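Long-range contacts in PHB depolymerase (Penicillium funiculosum, PDB 2D81), which catalyses the hydrolysis of poly(3-hydroxybutyrate), an aliphatic polyester, and is captured with a methyl ester of an (R)-3-hydroxybutyrate trimer bound in its cleft: residues A[20-25]-A[227-231]; A[261-267]-A[279-285]; A[269-273]-A[287-293]. All blocks are in the same frame, centred on the assembly; numbering follows the deposited sequence.

Contact 1. Residues A[20-25]-A[227-231]. With RB3 ((1R)-3-{[(1R)-3-methoxy-1-methyl-3-oxopropyl]oxy}-1-methyl-3-oxopropyl (3R)-3-hydroxybutanoate), chain C.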
loop_
_atom_site.group_PDB
_atom_site.type_symbol
_atom_site.label_atom_id
_atom_site.label_comp_id
_atom_site.label_asym_id
_atom_site.label_seq_id
_atom_site.Cartn_x
_atom_site.Cartn_y
_atom_site.Cartn_z
ATOM N N SER A 20 -3.074 0.152 7.717
ATOM C CA SER A 20 -1.656 -0.047 8.002
ATOM C C SER A 20 -0.917 -0.236 6.679
ATOM O O SER A 20 0.245 0.149 6.546
ATOM C CB SER A 20 -1.429 -1.262 8.921
ATOM O OG SER A 20 -1.807 -2.487 8.307
ATOM N N GLY A 21 -1.607 -0.817 5.701
ATOM C CA GLY A 21 -1.043 -0.946 4.368
ATOM C C GLY A 21 -0.984 0.383 3.637
ATOM O O GLY A 21 -0.136 0.586 2.762
ATOM N N GLY A 22 -1.891 1.290 3.993
ATOM C CA GLY A 22 -1.851 2.634 3.443
ATOM C C GLY A 22 -0.717 3.439 4.049
ATOM O O GLY A 22 -0.003 4.151 3.345
ATOM N N TYR A 23 -0.552 3.330 5.363
ATOM C CA TYR A 23 0.603 3.922 6.026
ATOM C C TYR A 23 1.883 3.418 5.364
ATOM O O TYR A 23 2.750 4.209 5.006
ATOM C CB TYR A 23 0.602 3.566 7.519
ATOM C CG TYR A 23 -0.113 4.574 8.398
ATOM C CD1 TYR A 23 0.468 5.808 8.684
ATOM C CD2 TYR A 23 -1.364 4.295 8.948
ATOM C CE1 TYR A 23 -0.174 6.742 9.501
ATOM C CE2 TYR A 23 -2.022 5.227 9.767
ATOM C CZ TYR A 23 -1.415 6.445 10.037
ATOM O OH TYR A 23 -2.045 7.370 10.845
ATOM N N MET A 24 1.996 2.102 5.196
ATOM C CA MET A 24 3.178 1.505 4.574
ATOM C C MET A 24 3.365 1.966 3.127
ATOM O O MET A 24 4.486 2.222 2.698
ATOM C CB MET A 24 3.088 -0.030 4.635
ATOM C CG MET A 24 4.269 -0.783 4.013
ATOM S SD MET A 24 5.895 -0.333 4.678
ATOM C CE MET A 24 5.905 -1.238 6.233
ATOM N N ALA A 25 2.273 2.079 2.375
ATOM C CA ALA A 25 2.369 2.552 0.997
ATOM C C ALA A 25 3.011 3.937 0.956
ATOM O O ALA A 25 3.886 4.200 0.132
ATOM C CB ALA A 25 0.986 2.593 0.350
ATOM N N LEU A 227 -1.006 -3.361 -0.891
ATOM C CA LEU A 227 -0.765 -3.804 0.481
ATOM C C LEU A 227 -2.041 -3.928 1.315
ATOM O O LEU A 227 -2.739 -2.943 1.550
ATOM C CB LEU A 227 0.201 -2.836 1.173
ATOM C CG LEU A 227 1.581 -2.685 0.527
ATOM C CD1 LEU A 227 2.337 -1.557 1.213
ATOM C CD2 LEU A 227 2.355 -3.992 0.626
ATOM N N HIS A 228 -2.328 -5.144 1.770
ATOM C CA HIS A 228 -3.460 -5.392 2.658
ATOM C C HIS A 228 -3.279 -4.663 3.992
ATOM O O HIS A 228 -2.172 -4.232 4.333
ATOM C CB HIS A 228 -3.608 -6.904 2.899
ATOM C CG HIS A 228 -2.496 -7.503 3.707
ATOM N ND1 HIS A 228 -2.401 -7.346 5.072
ATOM C CD2 HIS A 228 -1.427 -8.250 3.339
ATOM C CE1 HIS A 228 -1.324 -7.971 5.513
ATOM N NE2 HIS A 228 -0.714 -8.527 4.482
ATOM N N GLY A 229 -4.369 -4.520 4.741
ATOM C CA GLY A 229 -4.298 -3.885 6.047
ATOM C C GLY A 229 -4.220 -4.910 7.162
ATOM O O GLY A 229 -4.020 -6.095 6.900
ATOM N N CYS A 230 -4.368 -4.473 8.409
ATOM C CA CYS A 230 -4.376 -5.419 9.520
ATOM C C CYS A 230 -5.564 -6.368 9.344
ATOM O O CYS A 230 -6.604 -5.975 8.811
ATOM C CB CYS A 230 -4.535 -4.709 10.858
ATOM S SG CYS A 230 -3.434 -3.322 11.301
ATOM N N LEU A 231 -5.402 -7.607 9.800
ATOM C CA LEU A 231 -6.449 -8.621 9.723
ATOM C C LEU A 231 -6.846 -8.956 8.288
ATOM O O LEU A 231 -7.904 -9.549 8.050
ATOM C CB LEU A 231 -7.685 -8.174 10.514
ATOM C CG LEU A 231 -7.495 -8.040 12.032
ATOM C CD1 LEU A 231 -8.768 -7.514 12.673
ATOM C CD2 LEU A 231 -7.120 -9.391 12.620
HETATM O O1M RB3 C . -7.669 -0.671 12.969
HETATM C C1A RB3 C . -6.765 -0.909 12.138
HETATM O O1A RB3 C . -6.332 -2.041 11.830
HETATM C C2A RB3 C . -6.135 0.296 11.435
HETATM C C3A RB3 C . -4.620 0.334 11.646
HETATM C C4A RB3 C . -4.061 1.571 10.939
HETATM O O3A RB3 C . -4.342 0.420 13.054
HETATM C C1B RB3 C . -3.247 -0.305 13.413
HETATM O O1B RB3 C . -2.377 -0.582 12.589
HETATM C C2B RB3 C . -3.129 -0.767 14.867
HETATM C C3B RB3 C . -1.718 -1.227 15.246
HETATM C C4B RB3 C . -0.711 -0.079 15.150
HETATM O O3B RB3 C . -1.732 -1.705 16.601
HETATM C C1C RB3 C . -2.104 -3.011 16.688
HETATM O O1C RB3 C . -2.941 -3.473 15.913
HETATM C C2C RB3 C . -1.477 -3.892 17.771
HETATM C C3C RB3 C . -2.546 -4.446 18.715
HETATM C C4C RB3 C . -1.905 -5.300 19.811
HETATM O O3C RB3 C . -3.281 -3.365 19.293
#
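The first turn of helix 20-31 lies against the loop 227-231 with backbone pressed on backbone: the CA atoms of G21 and G229 are 4.7 Å apart, and not one direct hydrogen bond links the two segments. Because G21 has no side chain, its CA can meet H228 O at 3.5 Å in a CA-H...O contact. Beside it, S20 OG is turned between its own backbone N and carbonyl carbon (chi1 65°). It stops 3.2 Å from C230 N, at too poor an angle for a bond; its polar partner is W285 N, through a weak hydrogen bond. The same hydroxyl oxygen is 3.5 Å from C230 SG, whose disulfide to C284 ties this loop to segment 279-285. Further along the helix, L227 closes the contact from the strand side. Its CD1 lies close to G21 O and presses on M24 CG at 3.5 Å, a tight carbon pair; M24 then bends at chi2 and chi3 and leads its sulfur away, toward helix 301-314. On the far side of the loop, H228 is held at both ring nitrogens. ND1 donates in the ring plane to G229 O (2.7 Å, 169°), while NE2 is paired with A263 N, fixing the ring's rotation. The bound trimer lies beyond S20 and C230, with its O1B 3.2 Å from C230 SG and its methyl C4A 3.7 Å from S20 N. Helix 20-31 follows strand 13-18 through a sharp turn, and the loop leaves the adjacent parallel strand 221-227. This geometry matches the nucleophile elbow of the alpha/beta hydrolase fold, the nucleophile serine, just before S20, probably being the engineered alanine; as in relatives, the backbone N atoms of S20 and C230 probably form the oxyanion hole, though here no ester oxygen occupies both.

Contact 2. Residues A[261-267]-A[279-285]. With RB3 ((1R)-3-{[(1R)-3-methoxy-1-methyl-3-oxopropyl]oxy}-1-methyl-3-oxopropyl (3R)-3-hydroxybutanoate), chain C.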
loop_
_atom_site.group_PDB
_atom_site.type_symbol
_atom_site.label_atom_id
_atom_site.label_comp_id
_atom_site.label_asym_id
_atom_site.label_seq_id
_atom_site.Cartn_x
_atom_site.Cartn_y
_atom_site.Cartn_z
ATOM N N PRO A 261 2.377 -8.476 -1.365
ATOM C CA PRO A 261 3.222 -9.005 -0.286
ATOM C C PRO A 261 2.312 -9.362 0.891
ATOM O O PRO A 261 1.227 -8.801 1.024
ATOM C CB PRO A 261 4.145 -7.829 0.044
ATOM C CG PRO A 261 4.165 -7.024 -1.246
ATOM C CD PRO A 261 2.728 -7.080 -1.677
ATOM N N GLN A 262 2.745 -10.283 1.749
ATOM C CA GLN A 262 1.892 -10.725 2.851
ATOM C C GLN A 262 2.552 -10.561 4.212
ATOM O O GLN A 262 3.668 -11.028 4.427
ATOM C CB GLN A 262 1.498 -12.195 2.671
ATOM C CG GLN A 262 0.746 -12.514 1.377
ATOM C CD GLN A 262 -0.571 -11.773 1.261
ATOM O OE1 GLN A 262 -1.349 -11.710 2.210
ATOM N NE2 GLN A 262 -0.833 -11.220 0.084
ATOM N N ALA A 263 1.856 -9.901 5.130
ATOM C CA ALA A 263 2.288 -9.877 6.525
ATOM C C ALA A 263 1.769 -11.137 7.215
ATOM O O ALA A 263 1.147 -11.989 6.581
ATOM C CB ALA A 263 1.751 -8.626 7.225
ATOM N N ILE A 264 2.025 -11.252 8.514
ATOM C CA ILE A 264 1.611 -12.424 9.278
ATOM C C ILE A 264 1.418 -12.031 10.743
ATOM O O ILE A 264 2.129 -11.176 11.261
ATOM C CB ILE A 264 2.689 -13.546 9.189
ATOM C CG1 ILE A 264 2.217 -14.815 9.905
ATOM C CG2 ILE A 264 3.989 -13.067 9.810
ATOM C CD1 ILE A 264 1.145 -15.576 9.169
ATOM N N PRO A 265 0.426 -12.625 11.421
ATOM C CA PRO A 265 0.245 -12.260 12.826
ATOM C C PRO A 265 1.523 -12.554 13.612
ATOM O O PRO A 265 2.198 -13.556 13.368
ATOM C CB PRO A 265 -0.921 -13.141 13.256
ATOM C CG PRO A 265 -1.754 -13.189 12.013
ATOM C CD PRO A 265 -0.713 -13.425 10.937
ATOM N N ASP A 266 1.855 -11.660 14.538
ATOM C CA ASP A 266 3.033 -11.801 15.388
ATOM C C ASP A 266 2.639 -11.432 16.815
ATOM O O ASP A 266 2.436 -10.259 17.131
ATOM C CB ASP A 266 4.157 -10.883 14.879
ATOM C CG ASP A 266 5.323 -10.771 15.852
ATOM O OD1 ASP A 266 5.461 -11.636 16.744
ATOM O OD2 ASP A 266 6.114 -9.814 15.714
ATOM N N TYR A 267 2.523 -12.439 17.673
ATOM C CA TYR A 267 1.961 -12.230 19.004
ATOM C C TYR A 267 3.002 -11.765 20.015
ATOM O O TYR A 267 2.667 -11.447 21.160
ATOM C CB TYR A 267 1.298 -13.517 19.500
ATOM C CG TYR A 267 0.277 -14.071 18.535
ATOM C CD1 TYR A 267 0.512 -15.261 17.845
ATOM C CD2 TYR A 267 -0.910 -13.385 18.282
ATOM C CE1 TYR A 267 -0.411 -15.752 16.924
ATOM C CE2 TYR A 267 -1.837 -13.864 17.366
ATOM C CZ TYR A 267 -1.582 -15.047 16.689
ATOM O OH TYR A 267 -2.496 -15.520 15.776
ATOM N N SER A 279 2.493 -5.578 20.691
ATOM C CA SER A 279 2.549 -6.768 19.854
ATOM C C SER A 279 1.859 -6.482 18.524
ATOM O O SER A 279 1.315 -5.393 18.323
ATOM C CB SER A 279 1.879 -7.951 20.564
ATOM O OG SER A 279 0.551 -7.642 20.952
ATOM N N ASN A 280 1.885 -7.453 17.617
ATOM C CA ASN A 280 1.286 -7.283 16.293
ATOM C C ASN A 280 0.408 -8.491 15.953
ATOM O O ASN A 280 0.566 -9.118 14.907
ATOM C CB ASN A 280 2.405 -7.108 15.259
ATOM C CG ASN A 280 1.883 -6.912 13.851
ATOM O OD1 ASN A 280 0.752 -6.469 13.644
ATOM N ND2 ASN A 280 2.721 -7.222 12.872
ATOM N N PRO A 281 -0.548 -8.816 16.836
ATOM C CA PRO A 281 -1.454 -9.952 16.644
ATOM C C PRO A 281 -2.335 -9.884 15.400
ATOM O O PRO A 281 -2.831 -10.910 14.936
ATOM C CB PRO A 281 -2.275 -9.952 17.929
ATOM C CG PRO A 281 -2.375 -8.495 18.247
ATOM C CD PRO A 281 -0.953 -8.025 18.014
ATOM N N ASN A 282 -2.529 -8.681 14.866
ATOM C CA ASN A 282 -3.418 -8.487 13.723
ATOM C C ASN A 282 -2.703 -8.594 12.374
ATOM O O ASN A 282 -3.341 -8.545 11.322
ATOM C CB ASN A 282 -4.115 -7.128 13.832
ATOM C CG ASN A 282 -5.077 -7.056 15.011
ATOM O OD1 ASN A 282 -5.494 -5.974 15.423
ATOM N ND2 ASN A 282 -5.437 -8.213 15.552
ATOM N N GLY A 283 -1.383 -8.740 12.401
ATOM C CA GLY A 283 -0.648 -8.903 11.159
ATOM C C GLY A 283 -0.691 -7.643 10.319
ATOM O O GLY A 283 -1.025 -7.677 9.125
ATOM N N CYS A 284 -0.353 -6.526 10.956
ATOM C CA CYS A 284 -0.302 -5.227 10.297
ATOM C C CYS A 284 1.075 -4.998 9.685
ATOM O O CYS A 284 2.057 -5.590 10.125
ATOM C CB CYS A 284 -0.516 -4.111 11.303
ATOM S SG CYS A 284 -1.953 -4.159 12.411
ATOM N N TRP A 285 1.151 -4.100 8.704
ATOM C CA TRP A 285 2.443 -3.612 8.232
ATOM C C TRP A 285 3.012 -2.626 9.239
ATOM O O TRP A 285 2.267 -1.954 9.953
ATOM C CB TRP A 285 2.302 -2.940 6.863
ATOM C CG TRP A 285 1.861 -3.895 5.813
ATOM C CD1 TRP A 285 0.602 -4.042 5.306
ATOM C CD2 TRP A 285 2.665 -4.901 5.192
ATOM N NE1 TRP A 285 0.572 -5.084 4.407
ATOM C CE2 TRP A 285 1.826 -5.628 4.320
ATOM C CE3 TRP A 285 4.016 -5.261 5.291
ATOM C CZ2 TRP A 285 2.293 -6.696 3.550
ATOM C CZ3 TRP A 285 4.482 -6.325 4.525
ATOM C CH2 TRP A 285 3.622 -7.029 3.667
HETATM O O1M RB3 C . -7.669 -0.671 12.969
HETATM C C1A RB3 C . -6.765 -0.909 12.138
HETATM O O1A RB3 C . -6.332 -2.041 11.830
HETATM C C2A RB3 C . -6.135 0.296 11.435
HETATM C C3A RB3 C . -4.620 0.334 11.646
HETATM C C4A RB3 C . -4.061 1.571 10.939
HETATM O O3A RB3 C . -4.342 0.420 13.054
HETATM C C1B RB3 C . -3.247 -0.305 13.413
HETATM O O1B RB3 C . -2.377 -0.582 12.589
HETATM C C2B RB3 C . -3.129 -0.767 14.867
HETATM C C3B RB3 C . -1.718 -1.227 15.246
HETATM C C4B RB3 C . -0.711 -0.079 15.150
HETATM O O3B RB3 C . -1.732 -1.705 16.601
HETATM C C1C RB3 C . -2.104 -3.011 16.688
HETATM O O1C RB3 C . -2.941 -3.473 15.913
HETATM C C2C RB3 C . -1.477 -3.892 17.771
HETATM C C3C RB3 C . -2.546 -4.446 18.715
HETATM C C4C RB3 C . -1.905 -5.300 19.811
HETATM O O3C RB3 C . -3.281 -3.365 19.293
HETATM O O HOH W 1 -0.049 -10.628 20.779
#
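D266 and N280 face each other as a hydrogen-bonded antiparallel pair. D266 N donates to N280 O (2.9 Å, 166°) from well above the carbonyl plane, and N280 N returns a more bent bond, 139° at the hydrogen, to D266 O. From the opposite face of its plane, N280 O also accepts G283 N, closing the type I turn 280-283. At the turn, P265 CB rests 3.4 Å from P281 O, and Y267 meets P281 CB with its ring edge at CD2. A263 CB sits over the W285 six-membered ring, 4.1 Å from its centroid, while P261 O lies at that ring's edge. The N280 amide also braces the turn, extended with CG anti to the backbone N (chi1 -180°): OD1 takes C284 N on a lone pair at 2.9 Å, and ND2 reaches C284 O at 3.3 Å, with Y291 OH as its second partner. Further out, D266 OD1 bonds T268 OG1. Water 1 joins Y267 O to S279 OG. P281 CD packs 3.4 Å from the trimer's C4C, and C284 SG lies near its O1B. The short antiparallel pairing and its turn form one wall of the ester-binding crevice.

Contact 3. Residues A[269-273]-A[287-293]. With RB3 ((1R)-3-{[(1R)-3-methoxy-1-methyl-3-oxopropyl]oxy}-1-methyl-3-oxopropyl (3R)-3-hydroxybutanoate), chain C.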
loop_
_atom_site.group_PDB
_atom_site.type_symbol
_atom_site.label_atom_id
_atom_site.label_comp_id
_atom_site.label_asym_id
_atom_site.label_seq_id
_atom_site.Cartn_x
_atom_site.Cartn_y
_atom_site.Cartn_z
ATOM N N ILE A 269 5.927 -9.400 21.847
ATOM C CA ILE A 269 5.958 -7.998 22.255
ATOM C C ILE A 269 7.237 -7.317 21.770
ATOM O O ILE A 269 8.330 -7.866 21.906
ATOM C CB ILE A 269 5.879 -7.877 23.800
ATOM C CG1 ILE A 269 4.552 -8.453 24.302
ATOM C CG2 ILE A 269 6.021 -6.424 24.225
ATOM C CD1 ILE A 269 3.326 -7.741 23.761
ATOM N N HIS A 270 7.090 -6.118 21.211
ATOM C CA HIS A 270 8.216 -5.352 20.685
ATOM C C HIS A 270 8.224 -3.948 21.275
ATOM O O HIS A 270 7.171 -3.336 21.446
ATOM C CB HIS A 270 8.111 -5.226 19.163
ATOM C CG HIS A 270 8.174 -6.531 18.433
ATOM N ND1 HIS A 270 9.358 -7.198 18.198
ATOM C CD2 HIS A 270 7.198 -7.296 17.889
ATOM C CE1 HIS A 270 9.108 -8.315 17.539
ATOM N NE2 HIS A 270 7.805 -8.399 17.339
ATOM N N ALA A 271 9.412 -3.427 21.562
ATOM C CA ALA A 271 9.551 -2.002 21.828
ATOM C C ALA A 271 9.232 -1.259 20.537
ATOM O O ALA A 271 9.699 -1.641 19.463
ATOM C CB ALA A 271 10.971 -1.687 22.279
ATOM N N ILE A 272 8.424 -0.209 20.630
ATOM C CA ILE A 272 8.105 0.579 19.443
ATOM C C ILE A 272 8.670 1.988 19.575
ATOM O O ILE A 272 9.345 2.298 20.559
ATOM C CB ILE A 272 6.578 0.642 19.195
ATOM C CG1 ILE A 272 5.847 1.120 20.451
ATOM C CG2 ILE A 272 6.069 -0.729 18.776
ATOM C CD1 ILE A 272 4.355 1.351 20.229
ATOM N N TRP A 273 8.413 2.837 18.581
ATOM C CA TRP A 273 9.035 4.158 18.554
ATOM C C TRP A 273 8.826 4.960 19.833
ATOM O O TRP A 273 9.765 5.571 20.344
ATOM C CB TRP A 273 8.530 4.979 17.363
ATOM C CG TRP A 273 9.233 4.676 16.073
ATOM C CD1 TRP A 273 10.562 4.402 15.906
ATOM C CD2 TRP A 273 8.658 4.684 14.761
ATOM N NE1 TRP A 273 10.850 4.243 14.570
ATOM C CE2 TRP A 273 9.698 4.411 13.846
ATOM C CE3 TRP A 273 7.364 4.900 14.268
ATOM C CZ2 TRP A 273 9.484 4.347 12.464
ATOM C CZ3 TRP A 273 7.151 4.838 12.894
ATOM C CH2 TRP A 273 8.208 4.563 12.008
ATOM N N TRP A 287 4.171 0.433 10.754
ATOM C CA TRP A 287 4.229 1.893 10.739
ATOM C C TRP A 287 4.422 2.471 12.146
ATOM O O TRP A 287 4.216 3.669 12.371
ATOM C CB TRP A 287 2.952 2.474 10.113
ATOM C CG TRP A 287 1.683 2.148 10.856
ATOM C CD1 TRP A 287 1.026 0.949 10.880
ATOM C CD2 TRP A 287 0.927 3.037 11.689
ATOM N NE1 TRP A 287 -0.094 1.038 11.676
ATOM C CE2 TRP A 287 -0.176 2.308 12.187
ATOM C CE3 TRP A 287 1.076 4.380 12.065
ATOM C CZ2 TRP A 287 -1.126 2.876 13.041
ATOM C CZ3 TRP A 287 0.131 4.945 12.917
ATOM C CH2 TRP A 287 -0.957 4.191 13.394
ATOM N N VAL A 288 4.833 1.629 13.089
ATOM C CA VAL A 288 4.974 2.069 14.479
ATOM C C VAL A 288 6.327 1.724 15.091
ATOM O O VAL A 288 6.659 2.196 16.182
ATOM C CB VAL A 288 3.866 1.469 15.373
ATOM C CG1 VAL A 288 2.506 1.923 14.876
ATOM C CG2 VAL A 288 3.960 -0.055 15.376
ATOM N N GLY A 289 7.099 0.899 14.389
ATOM C CA GLY A 289 8.436 0.561 14.845
ATOM C C GLY A 289 8.572 -0.800 15.509
ATOM O O GLY A 289 9.516 -1.024 16.272
ATOM N N TRP A 290 7.644 -1.714 15.227
ATOM C CA TRP A 290 7.747 -3.078 15.746
ATOM C C TRP A 290 9.108 -3.698 15.439
ATOM O O TRP A 290 9.742 -4.301 16.306
ATOM C CB TRP A 290 6.667 -3.980 15.141
ATOM C CG TRP A 290 5.300 -3.819 15.717
ATOM C CD1 TRP A 290 4.934 -3.966 17.025
ATOM C CD2 TRP A 290 4.100 -3.541 14.994
ATOM N NE1 TRP A 290 3.574 -3.801 17.159
ATOM C CE2 TRP A 290 3.038 -3.538 15.926
ATOM C CE3 TRP A 290 3.817 -3.294 13.644
ATOM C CZ2 TRP A 290 1.714 -3.298 15.551
ATOM C CZ3 TRP A 290 2.500 -3.055 13.269
ATOM C CH2 TRP A 290 1.464 -3.058 14.222
ATOM N N TYR A 291 9.550 -3.555 14.196
ATOM C CA TYR A 291 10.680 -4.334 13.711
ATOM C C TYR A 291 11.917 -3.489 13.444
ATOM O O TYR A 291 12.774 -3.858 12.644
ATOM C CB TYR A 291 10.262 -5.100 12.452
ATOM C CG TYR A 291 9.031 -5.943 12.691
ATOM C CD1 TYR A 291 7.805 -5.615 12.105
ATOM C CD2 TYR A 291 9.070 -7.024 13.573
ATOM C CE1 TYR A 291 6.651 -6.343 12.401
ATOM C CE2 TYR A 291 7.926 -7.752 13.873
ATOM C CZ TYR A 291 6.721 -7.409 13.287
ATOM O OH TYR A 291 5.588 -8.131 13.598
ATOM N N GLY A 292 12.013 -2.356 14.131
ATOM C CA GLY A 292 13.212 -1.542 14.037
ATOM C C GLY A 292 12.909 -0.059 14.050
ATOM O O GLY A 292 11.806 0.365 13.705
ATOM N N SER A 293 13.901 0.732 14.444
ATOM C CA SER A 293 13.750 2.177 14.520
ATOM C C SER A 293 13.662 2.822 13.139
ATOM O O SER A 293 13.198 3.949 13.012
ATOM C CB SER A 293 14.922 2.780 15.298
ATOM O OG SER A 293 16.158 2.396 14.726
HETATM O O1M RB3 C . -7.669 -0.671 12.969
HETATM C C1A RB3 C . -6.765 -0.909 12.138
HETATM O O1A RB3 C . -6.332 -2.041 11.830
HETATM C C2A RB3 C . -6.135 0.296 11.435
HETATM C C3A RB3 C . -4.620 0.334 11.646
HETATM C C4A RB3 C . -4.061 1.571 10.939
HETATM O O3A RB3 C . -4.342 0.420 13.054
HETATM C C1B RB3 C . -3.247 -0.305 13.413
HETATM O O1B RB3 C . -2.377 -0.582 12.589
HETATM C C2B RB3 C . -3.129 -0.767 14.867
HETATM C C3B RB3 C . -1.718 -1.227 15.246
HETATM C C4B RB3 C . -0.711 -0.079 15.150
HETATM O O3B RB3 C . -1.732 -1.705 16.601
HETATM C C1C RB3 C . -2.104 -3.011 16.688
HETATM O O1C RB3 C . -2.941 -3.473 15.913
HETATM C C2C RB3 C . -1.477 -3.892 17.771
HETATM C C3C RB3 C . -2.546 -4.446 18.715
HETATM C C4C RB3 C . -1.905 -5.300 19.811
HETATM O O3C RB3 C . -3.281 -3.365 19.293
HETATM O O HOH W 2 11.346 -3.362 18.138
#
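W273 swings its indole across the loop 287-293 because CG lies opposite the carbonyl carbon and beside the backbone N (chi1 -82°). With chi2 near -38° turning the ring, NE1 donates to S293 O, 2.8 Å away and in the ring plane, although it approaches from above the S293 carbonyl plane. One indole face receives G289, whose CA is 4.2 Å from the five-membered ring's centroid, and W273 N bonds V288 O almost straight (3.0 Å). At the other end, H270 presents a ring face to the edge of Y291, with centroids 5.0 Å apart and planes at 68°. I272 CG2 packs alongside W290 CD1 at 3.9 Å and near V288 CG2. Water 2 donates to both A271 O and W290 O, bridging the backbones. V288 puts a methyl over each of two indoles, CG1 on W287 and CG2 on W290. Both tryptophans touch the trimer, and W287 NE1 donates to its O1B at 2.9 Å. D266 OD2 bonds both H270 NE2 and Y291 OH, so one carboxylate steadies that ring pair. The loop lies between strands 269-271 and 277-280 and the two helices it meets: W287 packs against helix 20-31, and Y291 against the start of helix 301-314.

Overall arrangement
Contact 1 lies about 6 Å from the centre of the chain, while contacts 2 and 3, about 15 and 19 Å from it, are farther out on a common side. Their centres are about 10 Å (1 and 2), 12 Å (2 and 3) and 16 Å (1 and 3) apart. Along the chain contact 1 closes first; the segments of contacts 2 and 3 then alternate, tied through neighbouring strands 269-271 and 277-280. The C230-C284 disulfide joins contacts 1 and 2, and W287 stacks on Y23 to join 1 and 3. All three touch the trimer, so its binding cleft runs from the hydrolase core out to this peripheral hairpin region.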